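PDB 5XYH: CbsA from Xanthomonas oryzae pv. oryzae, which hydrolyses 1,4-beta-glucosidic bonds of cellulose as an exo-acting cellobiosidase of glycoside hydrolase family 6, probably releasing cellobiose from chain ends. Local coordinates for residues F381-Y384 with C385-T388; G407-H411 with A412-Q416; I373-K376 with Q377-F381; Y389-P392 with D393-T397; S322-V325 with D326-L329. All coordinates share one frame; numbering follows the deposited sequence.

Contact 1 (F381-Y384 with C385-T388); sequences FDRY and CDPT
Arg383 and Asp386 form a local salt bridge across a short 3-10 turn, in the long loop between strand 354-358 and helix 411-419 of the family 6 catalytic domain. The guanidinium approaches side-on and gives both NE and NH2 to a single oxygen: Arg383 NE reaches Asp386 OD2 at 3.0 Å, as does Arg383 NH2. Both bonds stay close to the guanidinium plane, but that plane is turned 37° from the carboxylate. NE therefore meets the anti lone pair of OD2, whereas NH2 comes from above the carboxylate plane. Bends at chi2 and chi3 (-68° and -52°) fold the arginine back, so that it lies alongside the aspartate and points the same way. The ring of Phe381 presents its edge, with CZ 3.8 Å from Asp386 OD2.

The backbone supplies the scaffold. Cys385 N donates to Asp382 O at 2.8 Å, and Asp386 N donates to Arg383 O at 2.9 Å. Two Asx turns bracket the turn: Asp382 OD1 accepts from Tyr384 N, and Asp386 OD1 accepts from Thr388 N at 2.9 Å and from Thr388 OG1 at 2.7 Å, both from the same face. Outside the segment, Cys385 is disulfide-linked to Cys335, and Asp382 OD2 takes the amide of Ala104.

With two donors on each oxygen, the buried Asp386 carboxylate is fixed in rotation, and this environment would be expected to stabilise its negative charge.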
loop_
_atom_site.group_PDB
_atom_site.type_symbol
_atom_site.label_atom_id
_atom_site.label_comp_id
_atom_site.label_asym_id
_atom_site.label_seq_id
_atom_site.Cartn_x
_atom_site.Cartn_y
_atom_site.Cartn_z
ATOM N N PHE A 381 5.385 -15.737 -11.605
ATOM C CA PHE A 381 5.114 -16.640 -10.492
ATOM C C PHE A 381 6.133 -16.325 -9.397
ATOM O O PHE A 381 7.298 -16.740 -9.470
ATOM C CB PHE A 381 5.180 -18.102 -10.950
ATOM C CG PHE A 381 5.037 -19.103 -9.837
ATOM C CD1 PHE A 381 4.286 -18.809 -8.701
ATOM C CD2 PHE A 381 5.658 -20.347 -9.926
ATOM C CE1 PHE A 381 4.158 -19.739 -7.673
ATOM C CE2 PHE A 381 5.538 -21.279 -8.899
ATOM C CZ PHE A 381 4.783 -20.978 -7.777
ATOM N N ASP A 382 5.693 -15.576 -8.393
ATOM C CA ASP A 382 6.494 -15.294 -7.211
ATOM C C ASP A 382 6.202 -16.385 -6.187
ATOM O O ASP A 382 5.042 -16.589 -5.820
ATOM C CB ASP A 382 6.139 -13.912 -6.661
ATOM C CG ASP A 382 7.209 -13.342 -5.733
ATOM O OD1 ASP A 382 7.531 -13.988 -4.710
ATOM O OD2 ASP A 382 7.705 -12.228 -6.025
ATOM N N ARG A 383 7.237 -17.111 -5.753
ATOM C CA ARG A 383 7.013 -18.188 -4.789
ATOM C C ARG A 383 6.436 -17.691 -3.464
ATOM O O ARG A 383 5.861 -18.486 -2.716
ATOM C CB ARG A 383 8.307 -18.961 -4.516
ATOM C CG ARG A 383 8.993 -19.514 -5.746
ATOM C CD ARG A 383 8.188 -20.643 -6.409
ATOM N NE ARG A 383 7.781 -21.720 -5.497
ATOM C CZ ARG A 383 8.581 -22.686 -5.055
ATOM N NH1 ARG A 383 9.865 -22.714 -5.412
ATOM N NH2 ARG A 383 8.091 -23.626 -4.247
ATOM N N TYR A 384 6.550 -16.399 -3.149
ATOM C CA TYR A 384 5.866 -15.960 -1.938
ATOM C C TYR A 384 4.350 -16.046 -2.069
ATOM O O TYR A 384 3.654 -15.903 -1.057
ATOM C CB TYR A 384 6.290 -14.540 -1.567
ATOM C CG TYR A 384 7.300 -14.481 -0.437
ATOM C CD1 TYR A 384 8.656 -14.688 -0.681
ATOM C CD2 TYR A 384 6.901 -14.203 0.864
ATOM C CE1 TYR A 384 9.580 -14.618 0.335
ATOM C CE2 TYR A 384 7.819 -14.130 1.893
ATOM C CZ TYR A 384 9.156 -14.342 1.625
ATOM O OH TYR A 384 10.074 -14.265 2.640
ATOM N N CYS A 385 3.833 -16.295 -3.281
ATOM C CA CYS A 385 2.415 -16.531 -3.540
ATOM C C CYS A 385 2.081 -18.020 -3.617
ATOM O O CYS A 385 0.924 -18.379 -3.878
ATOM C CB CYS A 385 1.985 -15.849 -4.855
ATOM S SG CYS A 385 2.389 -14.062 -4.950
ATOM N N ASP A 386 3.078 -18.875 -3.417
ATOM C CA ASP A 386 2.932 -20.322 -3.442
ATOM C C ASP A 386 2.652 -20.802 -2.018
ATOM O O ASP A 386 3.537 -20.679 -1.150
ATOM C CB ASP A 386 4.224 -20.935 -3.988
ATOM C CG ASP A 386 4.229 -22.447 -4.003
ATOM O OD1 ASP A 386 3.306 -23.068 -3.450
ATOM O OD2 ASP A 386 5.189 -23.017 -4.576
ATOM N N PRO A 387 1.465 -21.348 -1.725
ATOM C CA PRO A 387 1.179 -21.807 -0.344
ATOM C C PRO A 387 2.187 -22.805 0.220
ATOM O O PRO A 387 2.331 -22.879 1.450
ATOM C CB PRO A 387 -0.210 -22.448 -0.463
ATOM C CG PRO A 387 -0.822 -21.807 -1.655
ATOM C CD PRO A 387 0.279 -21.418 -2.595
ATOM N N THR A 388 2.884 -23.562 -0.635
ATOM C CA THR A 388 3.755 -24.657 -0.228
ATOM C C THR A 388 5.212 -24.238 -0.084
ATOM O O THR A 388 6.053 -25.066 0.289
ATOM C CB THR A 388 3.667 -25.811 -1.247
ATOM O OG1 THR A 388 4.312 -25.419 -2.471
ATOM C CG2 THR A 388 2.213 -26.172 -1.538
#

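Contact 2 (G407-H411 with A412-Q416)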
loop_
_atom_site.group_PDB
_atom_site.type_symbol
_atom_site.label_atom_id
_atom_site.label_comp_id
_atom_site.label_asym_id
_atom_site.label_seq_id
_atom_site.Cartn_x
_atom_site.Cartn_y
_atom_site.Cartn_z
ATOM N N GLY A 407 -3.192 -8.532 -9.618
ATOM C CA GLY A 407 -4.057 -7.444 -10.037
ATOM C C GLY A 407 -5.367 -7.851 -10.677
ATOM O O GLY A 407 -6.067 -6.986 -11.215
ATOM N N THR A 408 -5.720 -9.134 -10.652
ATOM C CA THR A 408 -7.017 -9.611 -11.120
ATOM C C THR A 408 -7.784 -10.251 -9.963
ATOM O O THR A 408 -7.220 -10.575 -8.914
ATOM C CB THR A 408 -6.867 -10.613 -12.277
ATOM O OG1 THR A 408 -6.340 -11.847 -11.781
ATOM C CG2 THR A 408 -5.918 -10.062 -13.312
ATOM N N TRP A 409 -9.088 -10.446 -10.168
ATOM C CA TRP A 409 -9.986 -10.727 -9.053
ATOM C C TRP A 409 -9.799 -12.128 -8.479
ATOM O O TRP A 409 -9.699 -13.116 -9.214
ATOM C CB TRP A 409 -11.432 -10.555 -9.506
ATOM C CG TRP A 409 -12.376 -10.334 -8.399
ATOM C CD1 TRP A 409 -13.442 -11.115 -8.069
ATOM C CD2 TRP A 409 -12.364 -9.248 -7.461
ATOM N NE1 TRP A 409 -14.095 -10.587 -6.980
ATOM C CE2 TRP A 409 -13.463 -9.433 -6.597
ATOM C CE3 TRP A 409 -11.539 -8.129 -7.276
ATOM C CZ2 TRP A 409 -13.755 -8.550 -5.554
ATOM C CZ3 TRP A 409 -11.840 -7.242 -6.240
ATOM C CH2 TRP A 409 -12.934 -7.467 -5.392
ATOM N N PHE A 410 -9.817 -12.218 -7.153
ATOM C CA PHE A 410 -9.587 -13.458 -6.417
ATOM C C PHE A 410 -10.806 -13.676 -5.522
ATOM O O PHE A 410 -10.819 -13.264 -4.361
ATOM C CB PHE A 410 -8.267 -13.366 -5.626
ATOM C CG PHE A 410 -7.783 -14.672 -5.043
ATOM C CD1 PHE A 410 -8.539 -15.835 -5.127
ATOM C CD2 PHE A 410 -6.548 -14.727 -4.405
ATOM C CE1 PHE A 410 -8.078 -17.019 -4.576
ATOM C CE2 PHE A 410 -6.083 -15.901 -3.853
ATOM C CZ PHE A 410 -6.845 -17.054 -3.946
ATOM N N HIS A 411 -11.830 -14.334 -6.084
ATOM C CA HIS A 411 -13.112 -14.482 -5.397
ATOM C C HIS A 411 -12.961 -15.080 -3.999
ATOM O O HIS A 411 -13.574 -14.590 -3.041
ATOM C CB HIS A 411 -14.058 -15.332 -6.250
ATOM C CG HIS A 411 -15.368 -15.625 -5.589
ATOM N ND1 HIS A 411 -16.327 -14.658 -5.377
ATOM C CD2 HIS A 411 -15.880 -16.778 -5.097
ATOM C CE1 HIS A 411 -17.369 -15.198 -4.774
ATOM N NE2 HIS A 411 -17.128 -16.485 -4.600
ATOM N N ALA A 412 -12.139 -16.126 -3.847
ATOM C CA ALA A 412 -12.023 -16.765 -2.537
ATOM C C ALA A 412 -11.407 -15.825 -1.501
ATOM O O ALA A 412 -11.872 -15.770 -0.358
ATOM C CB ALA A 412 -11.217 -18.056 -2.637
ATOM N N HIS A 413 -10.365 -15.077 -1.877
ATOM C CA HIS A 413 -9.801 -14.085 -0.953
ATOM C C HIS A 413 -10.816 -13.000 -0.612
ATOM O O HIS A 413 -10.838 -12.480 0.515
ATOM C CB HIS A 413 -8.551 -13.449 -1.553
ATOM C CG HIS A 413 -7.586 -12.932 -0.533
ATOM N ND1 HIS A 413 -6.846 -11.787 -0.723
ATOM C CD2 HIS A 413 -7.225 -13.418 0.678
ATOM C CE1 HIS A 413 -6.075 -11.581 0.330
ATOM N NE2 HIS A 413 -6.277 -12.563 1.193
ATOM N N PHE A 414 -11.639 -12.617 -1.588
ATOM C CA PHE A 414 -12.603 -11.548 -1.365
ATOM C C PHE A 414 -13.622 -11.944 -0.307
ATOM O O PHE A 414 -13.840 -11.213 0.664
ATOM C CB PHE A 414 -13.312 -11.189 -2.663
ATOM C CG PHE A 414 -14.237 -10.019 -2.532
ATOM C CD1 PHE A 414 -13.751 -8.782 -2.130
ATOM C CD2 PHE A 414 -15.592 -10.149 -2.818
ATOM C CE1 PHE A 414 -14.604 -7.674 -2.017
ATOM C CE2 PHE A 414 -16.457 -9.046 -2.698
ATOM C CZ PHE A 414 -15.960 -7.815 -2.298
ATOM N N VAL A 415 -14.267 -13.100 -0.496
ATOM C CA VAL A 415 -15.228 -13.598 0.482
ATOM C C VAL A 415 -14.600 -13.657 1.862
ATOM O O VAL A 415 -15.210 -13.252 2.861
ATOM C CB VAL A 415 -15.745 -14.979 0.048
ATOM C CG1 VAL A 415 -16.566 -15.617 1.182
ATOM C CG2 VAL A 415 -16.533 -14.861 -1.268
ATOM N N GLN A 416 -13.365 -14.153 1.942
ATOM C CA GLN A 416 -12.671 -14.223 3.224
ATOM C C GLN A 416 -12.466 -12.822 3.813
ATOM O O GLN A 416 -12.758 -12.580 4.989
ATOM C CB GLN A 416 -11.335 -14.957 3.046
ATOM C CG GLN A 416 -10.378 -14.846 4.224
ATOM C CD GLN A 416 -8.899 -15.005 3.817
ATOM O OE1 GLN A 416 -8.490 -16.047 3.296
ATOM N NE2 GLN A 416 -8.106 -13.962 4.049
#
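Phe410 stands at the N-cap position of helix 411-419, and its side chain packs on the first turn, where the loop after strand 354-358 runs into the helix. Two backbone hydrogen bonds establish that turn: Phe414 N to Phe410 O at 3.0 Å and Val415 N to His411 O, also 3.0 Å, the latter almost straight at 174°.

Two CH-pi contacts accompany them, between residues three and four apart. His413 CB sits over one face of the Phe410 ring, 4.0 Å from its centroid, while the ring atom Phe410 CE1 reaches Ala412 CB. In the second, Val415 CG2 lies over one face of the His411 imidazole, 3.9 Å from the centroid. The polar end of that imidazole is held from helix 17-27, where Ser26 OG bonds ND1; the same hydroxyl bonds Trp409 NE1. His413 NE2 instead goes to Gln337 O.

The aromatic pair of Trp409 and Phe414 is oblique, with ring planes 52° apart. Phe414 is also packed against Val23 of helix 17-27 and Met39 of helix 33-42, so the helix start is joined to both. The indole leads with its six-membered ring: Trp409 CZ2 lies above the centre of the Phe414 ring, 3.4 Å from Phe414 CG.

Contact 3 (I373-K376 with Q377-F381)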
loop_
_atom_site.group_PDB
_atom_site.type_symbol
_atom_site.label_atom_id
_atom_site.label_comp_id
_atom_site.label_asym_id
_atom_site.label_seq_id
_atom_site.Cartn_x
_atom_site.Cartn_y
_atom_site.Cartn_z
ATOM N N ILE A 373 0.688 -18.844 -14.629
ATOM C CA ILE A 373 -0.539 -18.949 -15.414
ATOM C C ILE A 373 -0.315 -18.240 -16.743
ATOM O O ILE A 373 0.148 -17.093 -16.744
ATOM C CB ILE A 373 -1.733 -18.323 -14.672
ATOM C CG1 ILE A 373 -1.928 -19.004 -13.308
ATOM C CG2 ILE A 373 -2.972 -18.359 -15.545
ATOM C CD1 ILE A 373 -3.089 -18.435 -12.480
ATOM N N PRO A 374 -0.630 -18.865 -17.880
ATOM C CA PRO A 374 -0.492 -18.155 -19.160
ATOM C C PRO A 374 -1.327 -16.887 -19.144
ATOM O O PRO A 374 -2.490 -16.896 -18.726
ATOM C CB PRO A 374 -0.994 -19.165 -20.204
ATOM C CG PRO A 374 -1.634 -20.260 -19.446
ATOM C CD PRO A 374 -1.055 -20.263 -18.060
ATOM N N ASN A 375 -0.699 -15.786 -19.547
ATOM C CA ASN A 375 -1.354 -14.492 -19.582
ATOM C C ASN A 375 -0.581 -13.597 -20.532
ATOM O O ASN A 375 0.593 -13.842 -20.832
ATOM C CB ASN A 375 -1.448 -13.861 -18.186
ATOM C CG ASN A 375 -0.110 -13.371 -17.675
ATOM O OD1 ASN A 375 0.233 -12.197 -17.831
ATOM N ND2 ASN A 375 0.664 -14.273 -17.064
ATOM N N LYS A 376 -1.254 -12.555 -21.013
ATOM C CA LYS A 376 -0.627 -11.634 -21.948
ATOM C C LYS A 376 -0.158 -10.344 -21.293
ATOM O O LYS A 376 0.196 -9.404 -22.005
ATOM C CB LYS A 376 -1.581 -11.320 -23.104
ATOM C CG LYS A 376 -2.028 -12.568 -23.849
ATOM C CD LYS A 376 -0.847 -13.283 -24.508
ATOM C CE LYS A 376 -0.412 -12.536 -25.761
ATOM N NZ LYS A 376 -1.577 -12.328 -26.670
ATOM N N GLN A 377 -0.110 -10.279 -19.963
ATOM C CA GLN A 377 0.360 -9.081 -19.276
ATOM C C GLN A 377 1.757 -9.230 -18.706
ATOM O O GLN A 377 2.232 -8.322 -18.020
ATOM C CB GLN A 377 -0.594 -8.699 -18.156
ATOM C CG GLN A 377 -1.979 -8.333 -18.618
ATOM C CD GLN A 377 -2.814 -7.846 -17.463
ATOM O OE1 GLN A 377 -3.122 -8.609 -16.526
ATOM N NE2 GLN A 377 -3.158 -6.557 -17.490
ATOM N N GLY A 378 2.425 -10.348 -18.957
ATOM C CA GLY A 378 3.755 -10.527 -18.413
ATOM C C GLY A 378 3.783 -10.673 -16.912
ATOM O O GLY A 378 4.731 -10.208 -16.263
ATOM N N LYS A 379 2.763 -11.293 -16.332
ATOM C CA LYS A 379 2.721 -11.507 -14.891
ATOM C C LYS A 379 3.202 -12.913 -14.555
ATOM O O LYS A 379 2.682 -13.898 -15.088
ATOM C CB LYS A 379 1.318 -11.245 -14.357
ATOM C CG LYS A 379 0.994 -9.767 -14.480
ATOM C CD LYS A 379 -0.469 -9.449 -14.279
ATOM C CE LYS A 379 -0.681 -7.922 -14.155
ATOM N NZ LYS A 379 -2.114 -7.587 -13.786
ATOM N N GLY A 380 4.185 -12.996 -13.665
ATOM C CA GLY A 380 4.911 -14.217 -13.406
ATOM C C GLY A 380 4.470 -14.932 -12.145
ATOM O O GLY A 380 3.334 -14.786 -11.675
ATOM N N PHE A 381 5.385 -15.737 -11.605
ATOM C CA PHE A 381 5.114 -16.640 -10.492
ATOM C C PHE A 381 6.133 -16.325 -9.397
ATOM O O PHE A 381 7.298 -16.740 -9.470
ATOM C CB PHE A 381 5.180 -18.102 -10.950
ATOM C CG PHE A 381 5.037 -19.103 -9.837
ATOM C CD1 PHE A 381 4.286 -18.809 -8.701
ATOM C CD2 PHE A 381 5.658 -20.347 -9.926
ATOM C CE1 PHE A 381 4.158 -19.739 -7.673
ATOM C CE2 PHE A 381 5.538 -21.279 -8.899
ATOM C CZ PHE A 381 4.783 -20.978 -7.777
HETATM O O HOH W 1 1.600 -16.247 -13.694
HETATM O O HOH W 2 2.549 -12.387 -20.670
#
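Asn375 turns its amide inward across the bend of the chain and bonds to backbone on both sides of it. Its CG lies between the backbone N and the carbonyl carbon (chi1 72°), and chi2 of 94° sets the amide so that OD1 meets backbone N-H groups and ND2 meets backbone carbonyls, Lys379 being reached by both. OD1 accepts twice. Lys379 N comes in the carbonyl plane on a lone pair, 3.1 Å from Asn375 OD1 and nearly straight at 171°; Gln377 N, 2.9 Å from Asn375 OD1, is tilted from that plane and more bent. ND2 donates twice, to Ile373 O at 2.9 Å in the amide plane and to Lys379 O at 2.8 Å, the latter tilted from it. Four bonds thus fix the rotation of the amide.

The link from Asn375 OD1 to the amide of Gln377, two residues on, is the bond of an Asx turn, here within the irregular loop after strand 354-358 at the protein surface.

Lys379 leaves the bend by an extended chain: chi2, chi3 and chi4 are all near 180°, and they carry NZ to Ala406 O, with Gln377 OE1 a further acceptor, 3.1 Å from Lys379 NZ and met from above its carbonyl plane. Gln377, extended beyond CG, packs on Asn63 and Ile405. A water 2.9 Å from both Ile373 N and Lys379 O accepts from the former and can donate to the latter.

Contact 4 (Y389-P392 with D393-T397)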
loop_
_atom_site.group_PDB
_atom_site.type_symbol
_atom_site.label_atom_id
_atom_site.label_comp_id
_atom_site.label_asym_id
_atom_site.label_seq_id
_atom_site.Cartn_x
_atom_site.Cartn_y
_atom_site.Cartn_z
ATOM N N TYR A 389 5.537 -22.989 -0.380
ATOM C CA TYR A 389 6.930 -22.564 -0.434
ATOM C C TYR A 389 7.439 -22.222 0.961
ATOM O O TYR A 389 6.761 -21.532 1.727
ATOM C CB TYR A 389 7.050 -21.371 -1.378
ATOM C CG TYR A 389 8.388 -20.669 -1.432
ATOM C CD1 TYR A 389 9.510 -21.290 -1.977
ATOM C CD2 TYR A 389 8.520 -19.366 -0.976
ATOM C CE1 TYR A 389 10.736 -20.624 -2.038
ATOM C CE2 TYR A 389 9.733 -18.700 -1.038
ATOM C CZ TYR A 389 10.833 -19.330 -1.573
ATOM O OH TYR A 389 12.034 -18.667 -1.629
ATOM N N THR A 390 8.624 -22.726 1.303
ATOM C CA THR A 390 9.280 -22.350 2.551
ATOM C C THR A 390 10.181 -21.150 2.279
ATOM O O THR A 390 11.124 -21.248 1.489
ATOM C CB THR A 390 10.078 -23.514 3.138
ATOM O OG1 THR A 390 9.183 -24.589 3.472
ATOM C CG2 THR A 390 10.794 -23.045 4.411
ATOM N N THR A 391 9.870 -20.012 2.911
ATOM C CA THR A 391 10.570 -18.757 2.655
ATOM C C THR A 391 11.975 -18.793 3.254
ATOM O O THR A 391 12.314 -19.697 4.016
ATOM C CB THR A 391 9.786 -17.588 3.254
ATOM O OG1 THR A 391 9.913 -17.631 4.678
ATOM C CG2 THR A 391 8.314 -17.661 2.866
ATOM N N PRO A 392 12.815 -17.800 2.944
ATOM C CA PRO A 392 14.111 -17.699 3.636
ATOM C C PRO A 392 13.985 -17.472 5.139
ATOM O O PRO A 392 14.984 -17.624 5.863
ATOM C CB PRO A 392 14.786 -16.503 2.954
ATOM C CG PRO A 392 14.099 -16.383 1.615
ATOM C CD PRO A 392 12.700 -16.840 1.825
ATOM N N ASP A 393 12.803 -17.103 5.626
ATOM C CA ASP A 393 12.579 -16.905 7.048
ATOM C C ASP A 393 12.145 -18.177 7.747
ATOM O O ASP A 393 11.948 -18.162 8.967
ATOM C CB ASP A 393 11.551 -15.790 7.269
ATOM C CG ASP A 393 12.139 -14.430 6.997
ATOM O OD1 ASP A 393 13.269 -14.189 7.472
ATOM O OD2 ASP A 393 11.508 -13.606 6.313
ATOM N N GLY A 394 12.010 -19.271 7.006
ATOM C CA GLY A 394 11.796 -20.569 7.606
ATOM C C GLY A 394 10.365 -20.923 7.918
ATOM O O GLY A 394 10.138 -21.830 8.723
ATOM N N THR A 395 9.388 -20.247 7.318
ATOM C CA THR A 395 7.989 -20.633 7.455
ATOM C C THR A 395 7.361 -20.768 6.075
ATOM O O THR A 395 7.934 -20.364 5.064
ATOM C CB THR A 395 7.177 -19.607 8.263
ATOM O OG1 THR A 395 6.954 -18.449 7.454
ATOM C CG2 THR A 395 7.900 -19.200 9.560
ATOM N N LEU A 396 6.146 -21.297 6.044
ATOM C CA LEU A 396 5.388 -21.270 4.809
ATOM C C LEU A 396 4.882 -19.847 4.552
ATOM O O LEU A 396 5.007 -18.950 5.392
ATOM C CB LEU A 396 4.234 -22.268 4.865
ATOM C CG LEU A 396 4.622 -23.758 4.868
ATOM C CD1 LEU A 396 3.368 -24.604 4.712
ATOM C CD2 LEU A 396 5.649 -24.076 3.788
ATOM N N THR A 397 4.299 -19.648 3.370
ATOM C CA THR A 397 3.952 -18.301 2.932
ATOM C C THR A 397 2.625 -17.801 3.504
ATOM O O THR A 397 2.393 -16.585 3.541
ATOM C CB THR A 397 3.858 -18.254 1.406
ATOM O OG1 THR A 397 2.881 -19.203 0.964
ATOM C CG2 THR A 397 5.192 -18.551 0.760
HETATM O O HOH W 3 7.828 -16.332 5.840
#
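Thr391 and Thr395 close a hairpin-like loop whose tip is a type I beta turn from Thr391 to Gly394, part of the irregular chain between strand 354-358 and helix 411-419. Its firm part centres on Thr391, which is buried. Thr391 N donates to Thr395 O at 2.9 Å and 167°, nearly along the C=O axis, and Gly394 N returns to Thr391 O at 3.0 Å to close the turn. Thr391 OG1 also accepts from Asp393 N at 3.1 Å, the bond of an ST turn; chi1 of 73° places this hydroxyl between the backbone N and the carbonyl carbon, facing the turn. Its methyl points another way, with Thr391 CG2 3.9 Å from Thr397 CG2. That second methyl lies at the edge of the Tyr389 ring, near its plane, and the two side chains cross at about a right angle. Thr397 OG1, for its part, bonds to Asp386 O, tying the base of the loop to the preceding turn.

The outer side is looser. Pro392, Asp393 and Gly394 form an exposed tip, and the exposed pair Thr390 and Leu396 meets through Thr390 OG1 and Leu396 CD2, 3.6 Å apart.

Across the loop, a water bridges Thr391 OG1 and Thr395 OG1, which are 4.1 Å apart: it lies 2.7 Å from Thr391 OG1 and itself donates to Thr395 OG1 at 2.8 Å.

Contact 5 (S322-V325 with D326-L329); sequences SGRV and DRRL
Arg324 lays its side chain along the backbone of the following turn, with CG and CD each 3.4 Å from Asp326 O. The chain is extended from CG to NE, which brings one terminal nitrogen to two carbonyls: Arg324 NH1 donates to Asp326 O at 2.8 Å and to Arg328 O at 3.0 Å. Each is met on a lone pair in its carbonyl plane, though Arg328 O is tilted 24° from the guanidinium plane. A water joins Arg324 NH2 to Arg328 O.

Arg324 is the first residue to leave helical geometry after helix 316-323, and Arg327 folds back to it. Bends at chi2 and chi3 let Arg327 NH1 reach Arg324 O at 2.9 Å and 163°; the same nitrogen also bonds Asn321 O. Beyond, Asp326 makes an Asx turn with Arg328 N and a side-on salt bridge with Arg328, in which NE meets OD1 at 3.1 Å and NH2 meets OD2 at 2.8 Å, both on syn lone pairs. Arg328 NH1 continues to Asn236 OD1 and Asn333 O.

Arg324 and Arg327 thus bond carbonyls of the chain leaving the helix, while Arg328 pairs with Asp326 further on; this buried pair would largely balance its own charge.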
loop_
_atom_site.group_PDB
_atom_site.type_symbol
_atom_site.label_atom_id
_atom_site.label_comp_id
_atom_site.label_asym_id
_atom_site.label_seq_id
_atom_site.Cartn_x
_atom_site.Cartn_y
_atom_site.Cartn_z
ATOM N N SER A 322 -1.019 -15.646 21.827
ATOM C CA SER A 322 -2.402 -15.636 22.284
ATOM C C SER A 322 -3.096 -14.331 21.928
ATOM O O SER A 322 -4.294 -14.332 21.630
ATOM C CB SER A 322 -2.474 -15.862 23.797
ATOM O OG SER A 322 -2.096 -14.700 24.512
ATOM N N GLY A 323 -2.368 -13.215 21.926
ATOM C CA GLY A 323 -3.020 -11.919 21.857
ATOM C C GLY A 323 -2.976 -11.168 20.540
ATOM O O GLY A 323 -3.826 -10.303 20.296
ATOM N N ARG A 324 -1.995 -11.456 19.689
ATOM C CA ARG A 324 -1.867 -10.702 18.449
ATOM C C ARG A 324 -3.070 -10.940 17.547
ATOM O O ARG A 324 -3.530 -12.079 17.376
ATOM C CB ARG A 324 -0.570 -11.072 17.724
ATOM C CG ARG A 324 -0.383 -12.547 17.355
ATOM C CD ARG A 324 1.002 -12.705 16.712
ATOM N NE ARG A 324 1.510 -14.079 16.593
ATOM C CZ ARG A 324 1.452 -14.803 15.479
ATOM N NH1 ARG A 324 0.873 -14.295 14.403
ATOM N NH2 ARG A 324 1.958 -16.039 15.442
ATOM N N VAL A 325 -3.597 -9.854 16.973
ATOM C CA VAL A 325 -4.688 -10.034 16.024
ATOM C C VAL A 325 -4.132 -10.364 14.638
ATOM O O VAL A 325 -4.778 -11.072 13.868
ATOM C CB VAL A 325 -5.623 -8.807 16.006
ATOM C CG1 VAL A 325 -6.245 -8.609 17.389
ATOM C CG2 VAL A 325 -4.893 -7.532 15.558
ATOM N N ASP A 326 -2.934 -9.884 14.305
ATOM C CA ASP A 326 -2.241 -10.335 13.095
ATOM C C ASP A 326 -1.840 -11.804 13.260
ATOM O O ASP A 326 -0.918 -12.123 14.016
ATOM C CB ASP A 326 -1.021 -9.445 12.843
ATOM C CG ASP A 326 -0.370 -9.699 11.479
ATOM O OD1 ASP A 326 -0.461 -10.843 10.963
ATOM O OD2 ASP A 326 0.235 -8.750 10.930
ATOM N N ARG A 327 -2.505 -12.708 12.537
ATOM C CA ARG A 327 -2.331 -14.144 12.717
ATOM C C ARG A 327 -1.354 -14.771 11.714
ATOM O O ARG A 327 -1.315 -16.003 11.584
ATOM C CB ARG A 327 -3.687 -14.850 12.625
ATOM C CG ARG A 327 -4.764 -14.321 13.567
ATOM C CD ARG A 327 -4.278 -14.289 15.013
ATOM N NE ARG A 327 -3.832 -15.613 15.445
ATOM C CZ ARG A 327 -3.246 -15.880 16.611
ATOM N NH1 ARG A 327 -3.005 -14.909 17.492
ATOM N NH2 ARG A 327 -2.886 -17.129 16.893
ATOM N N ARG A 328 -0.566 -13.962 11.011
ATOM C CA ARG A 328 0.308 -14.494 9.973
ATOM C C ARG A 328 1.395 -15.389 10.566
ATOM O O ARG A 328 1.762 -15.279 11.745
ATOM C CB ARG A 328 0.960 -13.363 9.186
ATOM C CG ARG A 328 0.028 -12.653 8.252
ATOM C CD ARG A 328 0.754 -11.591 7.444
ATOM N NE ARG A 328 0.814 -10.327 8.168
ATOM C CZ ARG A 328 1.350 -9.209 7.682
ATOM N NH1 ARG A 328 1.864 -9.178 6.453
ATOM N NH2 ARG A 328 1.362 -8.108 8.432
ATOM N N LEU A 329 1.933 -16.275 9.716
ATOM C CA LEU A 329 3.024 -17.146 10.146
ATOM C C LEU A 329 4.311 -16.357 10.382
ATOM O O LEU A 329 5.163 -16.773 11.186
ATOM C CB LEU A 329 3.253 -18.248 9.104
ATOM C CG LEU A 329 2.016 -19.094 8.778
ATOM C CD1 LEU A 329 2.300 -20.021 7.608
ATOM C CD2 LEU A 329 1.594 -19.892 10.012
HETATM O O HOH W 4 0.758 -17.899 13.326
#

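Overall arrangement
Contact 5 comes first along the chain, at the end of helix 316-323; contacts 3, 1 and 4 then follow in the long loop after strand 354-358, and contact 2 ends the series where that loop enters helix 411-419. Contacts 3 and 1 share Phe381. Contacts 1 and 4 are the nearest pair, with centres 10 Å apart, and they touch through several residues. Contacts 3 and 5 are the most distant, with centres about 33 Å apart. Contact 5 meets contact 4 through Leu329, and contact 2 brushes contact 3 at Gly407 and Lys379. The contacts lie in two irregular connections of the catalytic domain and at the helix ends that border them, outside its mainly parallel sheet.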